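Local atomic coordinates of guanine deaminase (Escherichia coli, PDB entry 6OHB), a protein that catalyses the zinc-dependent hydrolytic deamination of guanine to xanthine and ammonia, the first step of guanine degradation. Residues Lys190-Arg195 with Leu202-Thr207; Ala151-Ala156 with Glu194-Asn199; Val168-Asn173 with Tyr177-Ala182. All coordinates share one frame; numbering follows the deposited sequence.

Interaction 1 of 3, residues Lys190-Arg195 with Leu202-Thr207; sequences KELIER and LLYAIT
Ile193 and Leu192 of helix 182-196 close on the phenol ring of Tyr204 of strand 203-208, and this contact between helix and strand is apolar. The evidence for a CH-pi interaction is direct: Ile193 CG1 lies 3.7 Å from the centroid of the Tyr204 ring and 24° off its normal, over one face but displaced toward the CD1 rim. A chi1 of -70° in Ile193 sets CG1 anti to the carbonyl carbon, and this branch, continued by CD1, crosses the tyrosine at about a right angle. Leu192 joins through CB, which meets Tyr204 CE2 at 3.4 Å in an oblique approach.

No hydrogen bond spans the two segments. Tyr204 OH, at the far end of the ring, is instead bonded to the backbone N of Lys167 on the neighbouring strand 164-169, which restrains the hydroxyl end of the ring. Within the strand, Thr207 OG1 donates to Ala205 O at 2.6 Å, from 62° out of the carbonyl plane.

All three touching residues are buried, and the CA atoms of Ile193 and Tyr204 are 6.0 Å apart. Helix 182-196 thus packs on the strand that follows it, as in the beta-alpha-beta units of the amidohydrolase TIM barrel.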
# COMPACT_ATOMS: atom_id res chain seq x y z
N LYS A 190 5.03 -37.98 -5.72
CA LYS A 190 6.04 -38.67 -6.51
C LYS A 190 5.71 -38.61 -8.00
O LYS A 190 6.60 -38.41 -8.83
CB LYS A 190 6.19 -40.12 -6.06
CG LYS A 190 7.48 -40.78 -6.55
CD LYS A 190 7.50 -42.28 -6.29
CE LYS A 190 8.91 -42.84 -6.41
NZ LYS A 190 8.95 -44.33 -6.49
N GLU A 191 4.43 -38.77 -8.35
CA GLU A 191 4.06 -38.68 -9.76
C GLU A 191 4.30 -37.28 -10.31
O GLU A 191 4.77 -37.12 -11.45
CB GLU A 191 2.59 -39.08 -9.96
CG GLU A 191 2.13 -38.92 -11.40
CD GLU A 191 0.72 -39.42 -11.63
OE1 GLU A 191 0.36 -40.46 -11.04
OE2 GLU A 191 -0.02 -38.78 -12.40
N LEU A 192 3.99 -36.25 -9.52
CA LEU A 192 4.24 -34.89 -9.98
C LEU A 192 5.74 -34.62 -10.12
O LEU A 192 6.16 -33.93 -11.06
CB LEU A 192 3.57 -33.89 -9.04
CG LEU A 192 2.04 -33.95 -9.15
CD1 LEU A 192 1.37 -33.21 -8.01
CD2 LEU A 192 1.56 -33.41 -10.50
N ILE A 193 6.56 -35.15 -9.20
CA ILE A 193 8.01 -35.02 -9.32
C ILE A 193 8.50 -35.69 -10.60
O ILE A 193 9.33 -35.14 -11.33
CB ILE A 193 8.72 -35.60 -8.08
CG1 ILE A 193 8.48 -34.73 -6.86
CG2 ILE A 193 10.22 -35.73 -8.34
CD1 ILE A 193 8.76 -35.43 -5.54
N GLU A 194 7.99 -36.89 -10.88
CA GLU A 194 8.44 -37.63 -12.05
C GLU A 194 7.99 -36.97 -13.35
O GLU A 194 8.66 -37.12 -14.38
CB GLU A 194 7.91 -39.06 -12.00
CD GLU A 194 10.51 -40.80 -11.15
OE1 GLU A 194 10.75 -40.05 -10.17
OE2 GLU A 194 10.70 -40.46 -12.34
N ARG A 195 6.87 -36.25 -13.32
CA ARG A 195 6.41 -35.61 -14.55
C ARG A 195 7.00 -34.22 -14.77
O ARG A 195 7.25 -33.84 -15.92
CB ARG A 195 4.88 -35.50 -14.55
CG ARG A 195 4.31 -34.84 -15.80
CD ARG A 195 2.79 -34.90 -15.81
N LEU A 202 11.19 -25.97 -15.08
CA LEU A 202 10.30 -26.19 -13.96
C LEU A 202 11.01 -26.97 -12.85
O LEU A 202 11.95 -27.72 -13.10
CB LEU A 202 9.05 -26.95 -14.41
CG LEU A 202 8.23 -26.27 -15.50
CD1 LEU A 202 7.07 -27.15 -15.93
CD2 LEU A 202 7.72 -24.91 -15.02
N LEU A 203 10.54 -26.76 -11.62
CA LEU A 203 11.10 -27.41 -10.45
C LEU A 203 9.98 -27.74 -9.48
O LEU A 203 8.97 -27.03 -9.41
CB LEU A 203 12.15 -26.52 -9.76
CG LEU A 203 13.33 -26.06 -10.62
CD1 LEU A 203 14.05 -24.88 -9.99
CD2 LEU A 203 14.29 -27.21 -10.86
N TYR A 204 10.15 -28.82 -8.72
CA TYR A 204 9.13 -29.29 -7.79
C TYR A 204 9.55 -29.03 -6.35
O TYR A 204 10.72 -29.16 -5.99
CB TYR A 204 8.83 -30.78 -7.99
CG TYR A 204 7.62 -31.23 -7.18
CD1 TYR A 204 7.75 -31.60 -5.84
CD2 TYR A 204 6.36 -31.27 -7.75
CE1 TYR A 204 6.66 -32.00 -5.11
CE2 TYR A 204 5.26 -31.67 -7.02
CZ TYR A 204 5.42 -32.03 -5.70
OH TYR A 204 4.33 -32.43 -4.97
N ALA A 205 8.57 -28.67 -5.52
CA ALA A 205 8.77 -28.46 -4.09
C ALA A 205 7.84 -29.39 -3.31
O ALA A 205 6.63 -29.38 -3.54
CB ALA A 205 8.51 -27.01 -3.70
N ILE A 206 8.42 -30.18 -2.41
CA ILE A 206 7.60 -30.96 -1.47
C ILE A 206 6.93 -29.98 -0.52
O ILE A 206 7.60 -29.26 0.23
CB ILE A 206 8.45 -31.98 -0.71
CG1 ILE A 206 9.07 -32.99 -1.68
CG2 ILE A 206 7.60 -32.69 0.33
CD1 ILE A 206 10.50 -33.33 -1.34
N THR A 207 5.60 -29.95 -0.55
CA THR A 207 4.83 -28.85 0.02
C THR A 207 3.79 -29.38 1.00
O THR A 207 2.62 -29.56 0.65
CB THR A 207 4.17 -28.03 -1.09
OG1 THR A 207 5.13 -27.74 -2.11
CG2 THR A 207 3.64 -26.74 -0.55

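Interaction 2 of 3, residues Ala151-Ala156 with Glu194-Asn199; sequences ALFEAA and ERWHKN
The carbonyl O of Trp196, whose indole packs on Phe153, accepts a hydrogen bond from Asn199 N at 2.9 Å and closes a type II beta turn where helix 182-196 ends. Asn199 ND2 reaches the preceding carbonyl, Arg195 O, at 3.2 Å, with an N-H...O angle of 159° and the donor in the carbonyl plane, so the asparagine amide ties the turn back to the last helical residues.

Across the contact the forces are mainly aromatic. Trp196 CG lies anti to the carbonyl carbon (chi1 -65°), which lays the indole over Phe153. The Phe153 ring and the five-membered ring of Trp196 form an offset stack, with centroids 4.4 Å apart and planes at 25°. The two side chains run in opposite directions, which places the CB of each over a ring of the other: Phe153 CB lies 3.5 Å from the centroid of the Trp196 six-membered ring, while Trp196 CB is 3.9 Å from that of the Phe153 ring.

In this part of the TIM barrel, helices 146-158 and 182-196 come side by side on the outside of the strands, and the reciprocal stack joins them; Phe153 also touches Ala165 of the intervening strand.

Arg195 CG lies over the opposite indole face, toward its rim. Trp196 NE1 is hydrogen-bonded to Asp150 OD1 of helix 146-158, a second restraint on ring rotation. At the partly exposed margin, Glu154 CG approaches Trp196 CH2 at 4.0 Å.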
# COMPACT_ATOMS: atom_id res chain seq x y z
N ALA A 151 -2.31 -28.39 -14.08
CA ALA A 151 -2.74 -27.23 -14.86
C ALA A 151 -1.77 -26.07 -14.70
O ALA A 151 -1.41 -25.40 -15.69
CB ALA A 151 -4.15 -26.81 -14.44
N LEU A 152 -1.33 -25.81 -13.47
CA LEU A 152 -0.38 -24.73 -13.21
C LEU A 152 0.94 -24.97 -13.94
O LEU A 152 1.49 -24.06 -14.58
CB LEU A 152 -0.15 -24.59 -11.71
CG LEU A 152 0.89 -23.53 -11.32
CD1 LEU A 152 0.31 -22.14 -11.54
CD2 LEU A 152 1.34 -23.72 -9.89
N PHE A 153 1.46 -26.19 -13.85
CA PHE A 153 2.72 -26.52 -14.51
C PHE A 153 2.58 -26.44 -16.03
O PHE A 153 3.52 -26.03 -16.72
CB PHE A 153 3.20 -27.91 -14.08
CG PHE A 153 4.12 -27.89 -12.90
CD1 PHE A 153 5.18 -26.99 -12.84
CD2 PHE A 153 3.94 -28.76 -11.85
CE1 PHE A 153 6.03 -26.97 -11.75
CE2 PHE A 153 4.79 -28.75 -10.75
CZ PHE A 153 5.84 -27.85 -10.71
N GLU A 154 1.42 -26.81 -16.57
CA GLU A 154 1.20 -26.69 -18.01
C GLU A 154 1.28 -25.23 -18.43
O GLU A 154 1.96 -24.88 -19.42
CB GLU A 154 -0.17 -27.25 -18.38
CG GLU A 154 -0.29 -28.75 -18.50
CD GLU A 154 -1.58 -29.14 -19.21
OE1 GLU A 154 -1.92 -30.34 -19.21
OE2 GLU A 154 -2.24 -28.24 -19.76
N ALA A 155 0.60 -24.35 -17.68
CA ALA A 155 0.63 -22.93 -18.00
C ALA A 155 2.05 -22.37 -17.92
O ALA A 155 2.48 -21.61 -18.79
CB ALA A 155 -0.30 -22.16 -17.07
N ALA A 156 2.80 -22.75 -16.88
CA ALA A 156 4.16 -22.24 -16.74
C ALA A 156 5.09 -22.78 -17.82
O ALA A 156 5.99 -22.07 -18.28
CB ALA A 156 4.70 -22.57 -15.34
N GLU A 194 7.99 -36.89 -10.88
CA GLU A 194 8.44 -37.63 -12.05
C GLU A 194 7.99 -36.97 -13.35
O GLU A 194 8.66 -37.12 -14.38
CB GLU A 194 7.91 -39.06 -12.00
CD GLU A 194 10.51 -40.80 -11.15
OE1 GLU A 194 10.75 -40.05 -10.17
OE2 GLU A 194 10.70 -40.46 -12.34
N ARG A 195 6.87 -36.25 -13.32
CA ARG A 195 6.41 -35.61 -14.55
C ARG A 195 7.00 -34.22 -14.77
O ARG A 195 7.25 -33.84 -15.92
CB ARG A 195 4.88 -35.50 -14.55
CG ARG A 195 4.31 -34.84 -15.80
CD ARG A 195 2.79 -34.90 -15.81
N TRP A 196 7.28 -33.48 -13.70
CA TRP A 196 7.57 -32.06 -13.83
C TRP A 196 8.91 -31.62 -13.27
O TRP A 196 9.43 -30.60 -13.72
CB TRP A 196 6.48 -31.22 -13.14
CG TRP A 196 5.11 -31.34 -13.75
CD1 TRP A 196 4.00 -31.88 -13.16
CD2 TRP A 196 4.70 -30.89 -15.05
NE1 TRP A 196 2.93 -31.80 -14.02
CE2 TRP A 196 3.33 -31.21 -15.18
CE3 TRP A 196 5.35 -30.27 -16.11
CZ2 TRP A 196 2.60 -30.92 -16.34
CZ3 TRP A 196 4.64 -29.98 -17.26
CH2 TRP A 196 3.27 -30.30 -17.36
N HIS A 197 9.48 -32.34 -12.31
CA HIS A 197 10.74 -31.90 -11.74
C HIS A 197 11.83 -31.94 -12.80
O HIS A 197 12.05 -32.97 -13.46
CB HIS A 197 11.13 -32.76 -10.53
CG HIS A 197 12.33 -32.25 -9.79
ND1 HIS A 197 12.42 -30.95 -9.34
CD2 HIS A 197 13.49 -32.85 -9.44
CE1 HIS A 197 13.58 -30.77 -8.74
NE2 HIS A 197 14.25 -31.91 -8.78
N LYS A 198 12.51 -30.80 -12.98
CA LYS A 198 13.51 -30.61 -14.03
C LYS A 198 12.93 -30.84 -15.43
O LYS A 198 13.66 -31.17 -16.37
CB LYS A 198 14.74 -31.49 -13.80
CG LYS A 198 15.49 -31.20 -12.50
CD LYS A 198 17.00 -31.29 -12.68
CE LYS A 198 17.45 -32.69 -13.10
NZ LYS A 198 17.59 -33.62 -11.94
N ASN A 199 11.63 -30.63 -15.60
CA ASN A 199 11.01 -30.59 -16.93
C ASN A 199 11.18 -29.17 -17.46
O ASN A 199 10.45 -28.25 -17.08
CB ASN A 199 9.55 -31.00 -16.86
CG ASN A 199 8.88 -31.07 -18.23
OD1 ASN A 199 9.35 -30.46 -19.19
ND2 ASN A 199 7.78 -31.80 -18.31

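Interaction 3 of 3, residues Val168-Asn173 with Tyr177-Ala182; sequences VMMDRN and YLLDTA
Asp180 reaches across to the backbone of Met170. Its CB stands 4.1 Å from Met170 O, and a chi1 of 53° tucks CG between its own backbone N and carbonyl carbon, 3.3 Å from Met170 O, turning the carboxylate onto the opposing peptide. OD2 takes Met170 N at 3.2 Å (N-H...O 164°); the donor arrives on the syn side, 28° out of the carboxylate plane, and bonds OD1 only weakly. OD1 comes within 2.8 Å of Met170 O, two acceptors that do not bond. In return, Asp180 N donates to Met170 O at 2.9 Å, nearly straight.

Met170 SD makes an apolar contact with Leu178 CD2 at 3.9 Å, and Leu179 CD2 packs against the backbone at Arg172 N, 3.4 Å away. Segment 168-173 runs off the end of strand 164-169 into the loop, and 177-182 leads from it into helix 182-196; Met170 touches Arg209, which probably binds substrate.

Gln218 NE2 on OD1 and Lys167 NZ on OD2 may compensate for the close approach of OD1 to Met170 O. The salt bridge to Lys167 would favour an ionised Asp180, whose carboxylate and backbone N pair with the Met170 backbone.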
# COMPACT_ATOMS: atom_id res chain seq x y z
N VAL A 168 -0.01 -29.62 -2.41
CA VAL A 168 -0.16 -29.45 -0.97
C VAL A 168 -0.39 -30.81 -0.32
O VAL A 168 -1.21 -31.61 -0.80
CB VAL A 168 -1.31 -28.49 -0.65
CG1 VAL A 168 -1.52 -28.40 0.86
CG2 VAL A 168 -1.05 -27.12 -1.23
N MET A 169 0.36 -31.10 0.74
CA MET A 169 0.17 -32.30 1.54
C MET A 169 -0.54 -31.92 2.83
O MET A 169 0.01 -31.16 3.64
CB MET A 169 1.52 -32.97 1.82
CG MET A 169 2.32 -33.30 0.56
SD MET A 169 3.98 -33.93 0.90
CE MET A 169 3.68 -34.97 2.32
N MET A 170 -1.74 -32.45 3.03
CA MET A 170 -2.51 -32.17 4.25
C MET A 170 -3.55 -33.28 4.44
O MET A 170 -4.43 -33.45 3.60
CB MET A 170 -3.18 -30.80 4.18
CG MET A 170 -3.86 -30.49 2.85
SD MET A 170 -4.67 -28.88 2.83
CE MET A 170 -5.42 -28.86 4.45
N ASP A 171 -3.45 -34.02 5.55
CA ASP A 171 -4.33 -35.16 5.78
C ASP A 171 -5.17 -35.05 7.06
O ASP A 171 -5.87 -36.01 7.39
CB ASP A 171 -3.52 -36.47 5.80
CG ASP A 171 -2.58 -36.58 6.98
OD1 ASP A 171 -2.29 -35.55 7.63
OD2 ASP A 171 -2.12 -37.70 7.27
N ARG A 172 -5.11 -33.93 7.78
CA ARG A 172 -5.90 -33.81 9.00
C ARG A 172 -6.21 -32.34 9.28
O ARG A 172 -5.60 -31.43 8.70
CB ARG A 172 -5.19 -34.44 10.19
CG ARG A 172 -4.02 -33.63 10.73
CD ARG A 172 -3.35 -34.35 11.88
NE ARG A 172 -2.19 -33.62 12.38
CZ ARG A 172 -1.41 -34.04 13.37
NH1 ARG A 172 -1.65 -35.20 13.97
NH2 ARG A 172 -0.37 -33.31 13.76
N ASN A 173 -7.19 -32.12 10.16
CA ASN A 173 -7.53 -30.80 10.69
C ASN A 173 -7.96 -29.83 9.59
O ASN A 173 -7.58 -28.66 9.58
CB ASN A 173 -6.37 -30.21 11.50
CG ASN A 173 -6.17 -30.91 12.83
OD1 ASN A 173 -7.14 -31.33 13.46
ND2 ASN A 173 -4.93 -31.03 13.26
N TYR A 177 -13.18 -32.31 2.07
CA TYR A 177 -12.99 -32.08 0.65
C TYR A 177 -11.58 -31.62 0.30
O TYR A 177 -11.25 -31.55 -0.89
CB TYR A 177 -14.02 -31.07 0.13
CG TYR A 177 -14.06 -29.74 0.85
CD1 TYR A 177 -13.02 -28.82 0.72
CD2 TYR A 177 -15.14 -29.39 1.65
CE1 TYR A 177 -13.05 -27.60 1.37
CE2 TYR A 177 -15.18 -28.17 2.30
CZ TYR A 177 -14.14 -27.28 2.16
OH TYR A 177 -14.17 -26.07 2.81
N LEU A 178 -10.75 -31.31 1.30
CA LEU A 178 -9.41 -30.78 1.06
C LEU A 178 -8.32 -31.62 1.74
O LEU A 178 -7.22 -31.12 1.98
CB LEU A 178 -9.32 -29.33 1.53
CG LEU A 178 -8.44 -28.41 0.67
CD1 LEU A 178 -9.20 -27.96 -0.57
CD2 LEU A 178 -7.95 -27.22 1.49
N LEU A 179 -8.61 -32.88 2.06
CA LEU A 179 -7.67 -33.75 2.74
C LEU A 179 -7.20 -34.87 1.82
O LEU A 179 -7.97 -35.38 1.00
CB LEU A 179 -8.30 -34.37 4.00
CG LEU A 179 -8.63 -33.42 5.15
CD1 LEU A 179 -9.24 -34.19 6.31
CD2 LEU A 179 -7.38 -32.67 5.58
N ASP A 180 -5.94 -35.25 1.96
CA ASP A 180 -5.42 -36.46 1.36
C ASP A 180 -5.17 -37.50 2.47
O ASP A 180 -5.69 -37.36 3.59
CB ASP A 180 -4.17 -36.14 0.53
CG ASP A 180 -3.11 -35.36 1.32
OD1 ASP A 180 -2.96 -35.59 2.54
OD2 ASP A 180 -2.42 -34.51 0.71
N THR A 181 -4.39 -38.52 2.15
CA THR A 181 -3.88 -39.47 3.13
C THR A 181 -2.36 -39.51 2.98
O THR A 181 -1.82 -39.02 1.99
CB THR A 181 -4.47 -40.87 2.93
OG1 THR A 181 -3.97 -41.45 1.72
CG2 THR A 181 -6.00 -40.80 2.86
N ALA A 182 -1.68 -40.07 3.98
CA ALA A 182 -0.23 -40.16 3.91
C ALA A 182 0.23 -40.90 2.65
O ALA A 182 1.09 -40.41 1.90
CB ALA A 182 0.31 -40.85 5.16
O HOH W 1 -6.85 -37.89 5.77

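All three contacts belong to one arc of the TIM barrel. Along the chain come helix 146-158, strand 164-169, the loop holding interaction 3, helix 182-196 and strand 203-208. Interactions 1 and 2 have centres about 8 Å apart and share Glu194 and Arg195; they touch where Tyr204 N meets His197 ND1 at 3.2 Å, a probable hydrogen bond. The centre of interaction 3 lies about 17 Å and 22 Å from the centres of interactions 1 and 2. A probable hydrogen bond between strands 203-208 and 164-169, Thr207 O to Met169 N at 2.7 Å, connects it to interaction 1. Helix packing outside the barrel and a loop bordering the substrate side are thus joined through neighbouring strands and helix 182-196.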